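Local coordinates for glycogen accumulation regulator GarA (PDB 6I2P), which probably binds phosphothreonine-containing partner proteins through its forkhead-associated (FHA) domain and so regulates metabolism, including glycogen accumulation, at residues V93-E101 and V112-T120; F102-D113 and V127-V138. All blocks are in the same frame, centred on the assembly; numbering follows the deposited sequence.

Contacts 1 and 2 lie in one FHA domain, their centres about 15 Å apart, and both build on the hairpin of strands 100-105 and 108-113. Along the chain their segments alternate: 93-101, 102-113, 112-120 and 127-138, with Val112 and Asp113 common to both contacts. Contact 1 occupies the end of the hairpin away from its turn, where loops meet the chain of another protein; contact 2 adds the edge strand 129-132 to the same sheet. Thr120 and Val127 are joined by a probable backbone hydrogen bond, and Thr120 CG2 packs on Val111 and Val138. The recognition loops are thus direct continuations of the sandwich framework.

Contact 1: V93-E101 and V112-T120; sequences VTVSRRHAE and VDVGSLNGT. With SO4 (sulfate ion), chain L.
Ala100 and Asp113 form a non-hydrogen-bonded antiparallel pair, with CA atoms 4.3 Å apart, and Glu101 and Val112 the next, doubly hydrogen-bonded pair, at the open end of the FHA hairpin 100-105/108-113. Beyond it Val114 N still donates to His99 O before the chains part into two loops. These loops form the FHA recognition surface: Ser96 OG and Arg97 NH2 hydrogen-bond a modified side chain of another protein's chain, consistent with phosphothreonine recognition. His99 ties the loops together. With CG anti to the backbone N (chi1 -166°), its ring turns toward 112-120, where NE2 donates to Gly119 O over 2.8 Å, the oxygen near the ring plane. ND1 accepts Ser96 N, also near the ring plane, and these two bonds fix the ring's rotation. Ser116 CB sits over the centre of one ring face, 3.4 Å from the His99 centroid, a CH-pi contact. Asp113 in turn holds Ser116: its OD2 takes Ser116 OG on the syn lone pair and Thr120 OG1 on the anti one, each at 2.7 Å. Asp113 OD1 accepts Gly115 N, an Asx turn, and Ser116 N, which extends it to an Asx motif, both from the same face of the carboxylate. Ser96 OG also accepts Leu117 N at 3.1 Å. Asn118 ND2, which further bonds the other protein's backbone, lies 2.8 Å from Thr94 O and meets a lone pair in the carbonyl plane. Val93 N donates to O3 of a sulfate, probably from the crystallisation liquor. A water donates to Thr94 O and Ser96 OG while accepting Asn118 N.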
loop_
_atom_site.group_PDB
_atom_site.type_symbol
_atom_site.label_atom_id
_atom_site.label_comp_id
_atom_site.label_asym_id
_atom_site.label_seq_id
_atom_site.Cartn_x
_atom_site.Cartn_y
_atom_site.Cartn_z
ATOM N N VAL C 93 2.552 5.102 -9.349
ATOM C CA VAL C 93 3.423 4.030 -8.816
ATOM C C VAL C 93 2.909 2.602 -9.111
ATOM O O VAL C 93 3.723 1.688 -9.263
ATOM C CB VAL C 93 3.779 4.183 -7.302
ATOM C CG1 VAL C 93 4.644 5.413 -7.058
ATOM C CG2 VAL C 93 2.539 4.196 -6.401
ATOM N N THR C 94 1.580 2.423 -9.191
ATOM C CA THR C 94 0.933 1.134 -9.439
ATOM C C THR C 94 0.805 0.803 -10.946
ATOM O O THR C 94 0.504 -0.340 -11.284
ATOM C CB THR C 94 -0.413 1.053 -8.692
ATOM O OG1 THR C 94 -1.302 2.049 -9.193
ATOM C CG2 THR C 94 -0.257 1.200 -7.174
ATOM N N VAL C 95 1.049 1.777 -11.842
ATOM C CA VAL C 95 0.997 1.566 -13.293
ATOM C C VAL C 95 2.370 1.048 -13.741
ATOM O O VAL C 95 3.394 1.623 -13.374
ATOM C CB VAL C 95 0.569 2.848 -14.100
ATOM C CG1 VAL C 95 0.601 2.605 -15.611
ATOM C CG2 VAL C 95 -0.810 3.353 -13.677
ATOM N N SER C 96 2.387 -0.033 -14.537
ATOM C CA SER C 96 3.616 -0.594 -15.088
ATOM C C SER C 96 4.093 0.295 -16.227
ATOM O O SER C 96 3.266 0.936 -16.877
ATOM C CB SER C 96 3.368 -2.005 -15.616
ATOM O OG SER C 96 3.065 -2.901 -14.562
ATOM N N ARG C 97 5.422 0.329 -16.480
ATOM C CA ARG C 97 6.030 1.097 -17.580
ATOM C C ARG C 97 5.379 0.678 -18.903
ATOM O O ARG C 97 4.956 1.527 -19.686
ATOM C CB ARG C 97 7.553 0.914 -17.593
ATOM C CG ARG C 97 8.217 1.707 -16.478
ATOM C CD ARG C 97 9.559 1.144 -16.080
ATOM N NE ARG C 97 9.434 0.039 -15.129
ATOM C CZ ARG C 97 10.457 -0.500 -14.472
ATOM N NH1 ARG C 97 11.685 -0.023 -14.635
ATOM N NH2 ARG C 97 10.256 -1.503 -13.631
ATOM N N ARG C 98 5.214 -0.641 -19.088
ATOM C CA ARG C 98 4.501 -1.265 -20.199
ATOM C C ARG C 98 3.290 -1.907 -19.516
ATOM O O ARG C 98 3.431 -2.947 -18.883
ATOM C CB ARG C 98 5.379 -2.326 -20.915
ATOM C CG ARG C 98 6.739 -1.821 -21.426
ATOM C CD ARG C 98 6.625 -0.941 -22.655
ATOM N NE ARG C 98 7.932 -0.430 -23.069
ATOM C CZ ARG C 98 8.141 0.799 -23.526
ATOM N NH1 ARG C 98 7.135 1.655 -23.629
ATOM N NH2 ARG C 98 9.360 1.183 -23.879
ATOM N N HIS C 99 2.136 -1.231 -19.529
ATOM C CA HIS C 99 0.953 -1.739 -18.828
ATOM C C HIS C 99 -0.055 -2.339 -19.785
ATOM O O HIS C 99 -0.371 -3.527 -19.680
ATOM C CB HIS C 99 0.295 -0.632 -17.963
ATOM C CG HIS C 99 -0.705 -1.143 -16.964
ATOM N ND1 HIS C 99 -0.475 -1.043 -15.603
ATOM C CD2 HIS C 99 -1.902 -1.749 -17.159
ATOM C CE1 HIS C 99 -1.539 -1.569 -15.016
ATOM N NE2 HIS C 99 -2.421 -2.014 -15.912
ATOM N N ALA C 100 -0.554 -1.514 -20.723
ATOM C CA ALA C 100 -1.589 -1.910 -21.662
ATOM C C ALA C 100 -1.446 -1.258 -23.040
ATOM O O ALA C 100 -0.587 -0.402 -23.259
ATOM C CB ALA C 100 -2.963 -1.579 -21.065
ATOM N N GLU C 101 -2.294 -1.691 -23.966
ATOM C CA GLU C 101 -2.391 -1.174 -25.323
ATOM C C GLU C 101 -3.850 -1.130 -25.736
ATOM O O GLU C 101 -4.627 -2.021 -25.393
ATOM C CB GLU C 101 -1.588 -2.024 -26.321
ATOM C CG GLU C 101 -0.095 -1.744 -26.284
ATOM C CD GLU C 101 0.780 -2.623 -27.154
ATOM O OE1 GLU C 101 1.987 -2.306 -27.268
ATOM O OE2 GLU C 101 0.265 -3.615 -27.725
ATOM N N VAL C 112 -5.882 -4.252 -24.225
ATOM C CA VAL C 112 -5.114 -5.464 -24.003
ATOM C C VAL C 112 -4.006 -5.199 -22.977
ATOM O O VAL C 112 -3.283 -4.208 -23.088
ATOM C CB VAL C 112 -4.612 -6.092 -25.336
ATOM C CG1 VAL C 112 -3.548 -5.232 -26.015
ATOM C CG2 VAL C 112 -4.122 -7.517 -25.132
ATOM N N ASP C 113 -3.886 -6.086 -21.973
ATOM C CA ASP C 113 -2.843 -5.989 -20.959
ATOM C C ASP C 113 -1.623 -6.664 -21.545
ATOM O O ASP C 113 -1.701 -7.815 -21.979
ATOM C CB ASP C 113 -3.273 -6.653 -19.647
ATOM C CG ASP C 113 -2.270 -6.448 -18.530
ATOM O OD1 ASP C 113 -1.268 -7.198 -18.488
ATOM O OD2 ASP C 113 -2.491 -5.548 -17.693
ATOM N N VAL C 114 -0.505 -5.935 -21.597
ATOM C CA VAL C 114 0.734 -6.432 -22.196
ATOM C C VAL C 114 1.682 -7.090 -21.158
ATOM O O VAL C 114 2.808 -7.442 -21.501
ATOM C CB VAL C 114 1.444 -5.356 -23.070
ATOM C CG1 VAL C 114 0.570 -4.951 -24.261
ATOM C CG2 VAL C 114 1.870 -4.131 -22.250
ATOM N N GLY C 115 1.196 -7.298 -19.936
ATOM C CA GLY C 115 1.968 -7.930 -18.871
ATOM C C GLY C 115 2.284 -7.014 -17.705
ATOM O O GLY C 115 3.447 -6.867 -17.329
ATOM N N SER C 116 1.260 -6.383 -17.126
ATOM C CA SER C 116 1.457 -5.495 -15.981
ATOM C C SER C 116 1.491 -6.275 -14.657
ATOM O O SER C 116 1.188 -7.470 -14.630
ATOM C CB SER C 116 0.374 -4.427 -15.942
ATOM O OG SER C 116 -0.878 -4.995 -15.600
ATOM N N LEU C 117 1.862 -5.581 -13.572
ATOM C CA LEU C 117 1.937 -6.112 -12.219
ATOM C C LEU C 117 0.552 -6.188 -11.555
ATOM O O LEU C 117 0.210 -7.211 -10.968
ATOM C CB LEU C 117 2.906 -5.235 -11.375
ATOM C CG LEU C 117 3.042 -5.550 -9.875
ATOM C CD1 LEU C 117 3.679 -6.909 -9.642
ATOM C CD2 LEU C 117 3.804 -4.454 -9.159
ATOM N N ASN C 118 -0.231 -5.106 -11.644
ATOM C CA ASN C 118 -1.534 -5.007 -10.981
ATOM C C ASN C 118 -2.754 -5.262 -11.897
ATOM O O ASN C 118 -3.891 -5.280 -11.407
ATOM C CB ASN C 118 -1.639 -3.668 -10.251
ATOM C CG ASN C 118 -0.529 -3.455 -9.232
ATOM O OD1 ASN C 118 -0.307 -4.261 -8.316
ATOM N ND2 ASN C 118 0.205 -2.365 -9.376
ATOM N N GLY C 119 -2.502 -5.514 -13.184
ATOM C CA GLY C 119 -3.531 -5.837 -14.168
ATOM C C GLY C 119 -4.356 -4.689 -14.712
ATOM O O GLY C 119 -4.210 -3.536 -14.304
ATOM N N THR C 120 -5.227 -5.023 -15.672
ATOM C CA THR C 120 -6.147 -4.102 -16.335
ATOM C C THR C 120 -7.578 -4.568 -16.055
ATOM O O THR C 120 -7.876 -5.762 -16.142
ATOM C CB THR C 120 -5.819 -3.977 -17.837
ATOM O OG1 THR C 120 -4.432 -3.669 -17.982
ATOM C CG2 THR C 120 -6.644 -2.894 -18.532
HETATM S S SO4 L . 0.999 8.220 -6.814
HETATM O O1 SO4 L . -0.004 8.229 -5.745
HETATM O O2 SO4 L . 2.329 8.410 -6.234
HETATM O O3 SO4 L . 0.949 6.943 -7.527
HETATM O O4 SO4 L . 0.722 9.298 -7.771
HETATM O O HOH W 1 0.590 -2.654 -12.701
HETATM O O HOH W 2 5.041 -5.125 -18.649
#

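Contact 2: F102-D113 and V127-V138; sequences FRLENNEFNVVD and VDSAVLANGDEV
Val111 and Ala130 form a hydrogen-bonded antiparallel pair that sews strand 129-132 onto strand 108-113, their axes at 153°. Four backbone bonds make the seam: Val111 N to Ala130 O, Ala130 N to Val111 O, Asp113 N to Asp128 O and, at the far end, Leu132 N to Phe109 O, 2.8 Å long. Between them, the CA atoms of the non-hydrogen-bonded pairs Asn110-Val131 and Val112-Ser129 come close, and CA-H...O contacts add to the seam: Ser129 CA lies 3.3 Å from Val111 O, and Val112 CA approaches Asp128 O. Apolar side chains gather on the face carrying Val111, Ala130 and Leu132. Leu132 divides its branches: CD1 meets the edge of the Phe102 ring in its plane, 3.8 Å from Phe102 CD2, whereas CD2 touches Val111 CG1 at 4.0 Å. Val111 CG2 covers one face of the same ring, offset toward the rim, and Val138 CG1 reaches Phe102 CZ at 4.1 Å. On the sheet face that carries Asn110 and Val112, Val131 CG1 lies against Glu108 OE2. The buried face is the interior of the FHA beta sandwich. There Phe102 packs on Leu59 and Leu73, and Leu132 on Phe147, all from the opposing sheet, whose strand 120-122 also lends Val122 to Val111 and Ala130; strand 129-132 itself ends the five-stranded sheet next to strand 108-113.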
loop_
_atom_site.group_PDB
_atom_site.type_symbol
_atom_site.label_atom_id
_atom_site.label_comp_id
_atom_site.label_asym_id
_atom_site.label_seq_id
_atom_site.Cartn_x
_atom_site.Cartn_y
_atom_site.Cartn_z
ATOM N N PHE C 102 -4.216 -0.077 -26.459
ATOM C CA PHE C 102 -5.546 0.112 -27.004
ATOM C C PHE C 102 -5.395 -0.120 -28.491
ATOM O O PHE C 102 -4.582 0.542 -29.143
ATOM C CB PHE C 102 -6.099 1.507 -26.670
ATOM C CG PHE C 102 -6.396 1.684 -25.201
ATOM C CD1 PHE C 102 -5.399 2.086 -24.315
ATOM C CD2 PHE C 102 -7.665 1.441 -24.699
ATOM C CE1 PHE C 102 -5.667 2.220 -22.949
ATOM C CE2 PHE C 102 -7.938 1.600 -23.339
ATOM C CZ PHE C 102 -6.936 1.973 -22.471
ATOM N N ARG C 103 -6.092 -1.145 -28.997
ATOM C CA ARG C 103 -6.011 -1.565 -30.390
ATOM C C ARG C 103 -7.291 -1.338 -31.178
ATOM O O ARG C 103 -8.375 -1.703 -30.721
ATOM C CB ARG C 103 -5.560 -3.030 -30.490
ATOM C CG ARG C 103 -4.171 -3.266 -29.896
ATOM C CD ARG C 103 -3.645 -4.647 -30.192
ATOM N NE ARG C 103 -2.285 -4.819 -29.679
ATOM C CZ ARG C 103 -1.282 -5.351 -30.370
ATOM N NH1 ARG C 103 -1.475 -5.779 -31.609
ATOM N NH2 ARG C 103 -0.080 -5.458 -29.826
ATOM N N LEU C 104 -7.156 -0.726 -32.364
ATOM C CA LEU C 104 -8.250 -0.464 -33.296
ATOM C C LEU C 104 -8.235 -1.586 -34.343
ATOM O O LEU C 104 -7.403 -1.579 -35.256
ATOM C CB LEU C 104 -8.085 0.919 -33.948
ATOM N N GLU C 105 -9.102 -2.598 -34.146
ATOM C CA GLU C 105 -9.218 -3.782 -35.008
ATOM C C GLU C 105 -10.686 -4.025 -35.364
ATOM O O GLU C 105 -11.535 -4.062 -34.468
ATOM C CB GLU C 105 -8.631 -5.032 -34.313
ATOM C CG GLU C 105 -7.171 -4.929 -33.893
ATOM C CD GLU C 105 -6.666 -5.991 -32.931
ATOM O OE1 GLU C 105 -7.489 -6.586 -32.195
ATOM O OE2 GLU C 105 -5.434 -6.216 -32.901
ATOM N N ASN C 106 -10.976 -4.195 -36.673
ATOM C CA ASN C 106 -12.311 -4.430 -37.247
ATOM C C ASN C 106 -13.296 -3.286 -36.919
ATOM O O ASN C 106 -14.407 -3.525 -36.429
ATOM C CB ASN C 106 -12.866 -5.819 -36.870
ATOM N N ASN C 107 -12.851 -2.032 -37.182
ATOM C CA ASN C 107 -13.577 -0.769 -36.965
ATOM C C ASN C 107 -14.032 -0.551 -35.501
ATOM O O ASN C 107 -14.840 0.343 -35.236
ATOM C CB ASN C 107 -14.751 -0.620 -37.951
ATOM C CG ASN C 107 -14.341 -0.631 -39.405
ATOM O OD1 ASN C 107 -14.566 -1.606 -40.129
ATOM N ND2 ASN C 107 -13.735 0.455 -39.867
ATOM N N GLU C 108 -13.474 -1.336 -34.556
ATOM C CA GLU C 108 -13.779 -1.266 -33.126
ATOM C C GLU C 108 -12.514 -1.223 -32.268
ATOM O O GLU C 108 -11.459 -1.702 -32.684
ATOM C CB GLU C 108 -14.668 -2.444 -32.694
ATOM C CG GLU C 108 -16.115 -2.337 -33.154
ATOM C CD GLU C 108 -17.147 -3.151 -32.393
ATOM O OE1 GLU C 108 -18.353 -2.924 -32.638
ATOM O OE2 GLU C 108 -16.767 -4.004 -31.554
ATOM N N PHE C 109 -12.632 -0.672 -31.060
ATOM C CA PHE C 109 -11.516 -0.576 -30.135
ATOM C C PHE C 109 -11.541 -1.671 -29.078
ATOM O O PHE C 109 -12.607 -2.151 -28.688
ATOM C CB PHE C 109 -11.474 0.809 -29.471
ATOM C CG PHE C 109 -11.140 1.943 -30.411
ATOM C CD1 PHE C 109 -9.819 2.320 -30.630
ATOM C CD2 PHE C 109 -12.146 2.632 -31.082
ATOM C CE1 PHE C 109 -9.510 3.359 -31.515
ATOM C CE2 PHE C 109 -11.838 3.670 -31.963
ATOM C CZ PHE C 109 -10.523 4.035 -32.165
ATOM N N ASN C 110 -10.351 -2.052 -28.611
ATOM C CA ASN C 110 -10.181 -3.027 -27.547
ATOM C C ASN C 110 -8.969 -2.692 -26.686
ATOM O O ASN C 110 -8.033 -2.052 -27.163
ATOM C CB ASN C 110 -10.118 -4.467 -28.084
ATOM C CG ASN C 110 -9.114 -4.703 -29.182
ATOM O OD1 ASN C 110 -7.919 -4.885 -28.932
ATOM N ND2 ASN C 110 -9.594 -4.728 -30.425
ATOM N N VAL C 111 -9.012 -3.072 -25.405
ATOM C CA VAL C 111 -7.883 -2.888 -24.491
ATOM C C VAL C 111 -7.212 -4.249 -24.291
ATOM O O VAL C 111 -7.892 -5.276 -24.230
ATOM C CB VAL C 111 -8.225 -2.155 -23.153
ATOM C CG1 VAL C 111 -9.219 -2.944 -22.306
ATOM C CG2 VAL C 111 -6.963 -1.832 -22.345
ATOM N N VAL C 112 -5.882 -4.252 -24.225
ATOM C CA VAL C 112 -5.114 -5.464 -24.003
ATOM C C VAL C 112 -4.006 -5.199 -22.977
ATOM O O VAL C 112 -3.283 -4.208 -23.088
ATOM C CB VAL C 112 -4.612 -6.092 -25.336
ATOM C CG1 VAL C 112 -3.548 -5.232 -26.015
ATOM C CG2 VAL C 112 -4.122 -7.517 -25.132
ATOM N N ASP C 113 -3.886 -6.086 -21.973
ATOM C CA ASP C 113 -2.843 -5.989 -20.959
ATOM C C ASP C 113 -1.623 -6.664 -21.545
ATOM O O ASP C 113 -1.701 -7.815 -21.979
ATOM C CB ASP C 113 -3.273 -6.653 -19.647
ATOM C CG ASP C 113 -2.270 -6.448 -18.530
ATOM O OD1 ASP C 113 -1.268 -7.198 -18.488
ATOM O OD2 ASP C 113 -2.491 -5.548 -17.693
ATOM N N VAL C 127 -9.210 -8.271 -16.724
ATOM C CA VAL C 127 -9.166 -8.778 -18.102
ATOM C C VAL C 127 -7.754 -8.866 -18.666
ATOM O O VAL C 127 -6.864 -8.105 -18.271
ATOM C CB VAL C 127 -10.092 -7.985 -19.083
ATOM C CG1 VAL C 127 -11.569 -8.104 -18.717
ATOM C CG2 VAL C 127 -9.669 -6.521 -19.221
ATOM N N ASP C 128 -7.574 -9.768 -19.638
ATOM C CA ASP C 128 -6.344 -9.897 -20.408
ATOM C C ASP C 128 -6.582 -9.027 -21.655
ATOM O O ASP C 128 -5.756 -8.179 -21.989
ATOM C CB ASP C 128 -6.092 -11.362 -20.797
ATOM C CG ASP C 128 -5.783 -12.293 -19.641
ATOM O OD1 ASP C 128 -4.924 -11.938 -18.804
ATOM O OD2 ASP C 128 -6.375 -13.390 -19.590
ATOM N N SER C 129 -7.757 -9.206 -22.291
ATOM C CA SER C 129 -8.205 -8.454 -23.464
ATOM C C SER C 129 -9.725 -8.288 -23.436
ATOM O O SER C 129 -10.446 -9.232 -23.101
ATOM C CB SER C 129 -7.773 -9.144 -24.753
ATOM O OG SER C 129 -8.440 -10.380 -24.928
ATOM N N ALA C 130 -10.209 -7.101 -23.802
ATOM C CA ALA C 130 -11.645 -6.802 -23.843
ATOM C C ALA C 130 -11.974 -5.788 -24.913
ATOM O O ALA C 130 -11.235 -4.823 -25.087
ATOM C CB ALA C 130 -12.118 -6.290 -22.488
ATOM N N VAL C 131 -13.097 -6.002 -25.616
ATOM C CA VAL C 131 -13.631 -5.107 -26.646
ATOM C C VAL C 131 -14.304 -3.950 -25.893
ATOM O O VAL C 131 -15.013 -4.185 -24.910
ATOM C CB VAL C 131 -14.622 -5.850 -27.590
ATOM C CG1 VAL C 131 -15.306 -4.894 -28.571
ATOM C CG2 VAL C 131 -13.926 -6.984 -28.340
ATOM N N LEU C 132 -14.068 -2.706 -26.341
ATOM C CA LEU C 132 -14.628 -1.525 -25.697
ATOM C C LEU C 132 -15.834 -0.938 -26.423
ATOM O O LEU C 132 -15.812 -0.739 -27.638
ATOM C CB LEU C 132 -13.548 -0.454 -25.468
ATOM C CG LEU C 132 -12.325 -0.875 -24.629
ATOM C CD1 LEU C 132 -11.185 0.109 -24.784
ATOM C CD2 LEU C 132 -12.684 -1.071 -23.158
ATOM N N ALA C 133 -16.882 -0.661 -25.649
ATOM C CA ALA C 133 -18.124 -0.018 -26.070
ATOM C C ALA C 133 -18.182 1.353 -25.385
ATOM O O ALA C 133 -17.528 1.540 -24.356
ATOM C CB ALA C 133 -19.316 -0.860 -25.644
ATOM N N ASN C 134 -18.943 2.306 -25.951
ATOM C CA ASN C 134 -19.079 3.658 -25.396
ATOM C C ASN C 134 -19.623 3.626 -23.958
ATOM O O ASN C 134 -20.680 3.036 -23.706
ATOM C CB ASN C 134 -19.959 4.535 -26.297
ATOM C CG ASN C 134 -20.166 5.934 -25.769
ATOM O OD1 ASN C 134 -19.268 6.777 -25.800
ATOM N ND2 ASN C 134 -21.358 6.208 -25.263
ATOM N N GLY C 135 -18.869 4.232 -23.043
ATOM C CA GLY C 135 -19.230 4.309 -21.633
ATOM C C GLY C 135 -18.493 3.355 -20.716
ATOM O O GLY C 135 -18.657 3.435 -19.495
ATOM N N ASP C 136 -17.681 2.441 -21.293
ATOM C CA ASP C 136 -16.889 1.467 -20.535
ATOM C C ASP C 136 -15.824 2.150 -19.695
ATOM O O ASP C 136 -15.239 3.146 -20.125
ATOM C CB ASP C 136 -16.235 0.439 -21.471
ATOM C CG ASP C 136 -17.118 -0.730 -21.870
ATOM O OD1 ASP C 136 -18.186 -0.912 -21.247
ATOM O OD2 ASP C 136 -16.734 -1.470 -22.797
ATOM N N GLU C 137 -15.586 1.612 -18.488
ATOM C CA GLU C 137 -14.583 2.123 -17.565
ATOM C C GLU C 137 -13.358 1.213 -17.537
ATOM O O GLU C 137 -13.476 0.010 -17.305
ATOM C CB GLU C 137 -15.170 2.340 -16.162
ATOM C CG GLU C 137 -16.041 3.590 -16.082
ATOM C CD GLU C 137 -16.286 4.168 -14.701
ATOM O OE1 GLU C 137 -17.471 4.355 -14.344
ATOM O OE2 GLU C 137 -15.300 4.458 -13.985
ATOM N N VAL C 138 -12.184 1.795 -17.802
ATOM C CA VAL C 138 -10.902 1.092 -17.840
ATOM C C VAL C 138 -10.054 1.515 -16.648
ATOM O O VAL C 138 -9.782 2.702 -16.471
ATOM C CB VAL C 138 -10.147 1.285 -19.188
ATOM C CG1 VAL C 138 -8.920 0.372 -19.268
ATOM C CG2 VAL C 138 -11.064 1.047 -20.384
#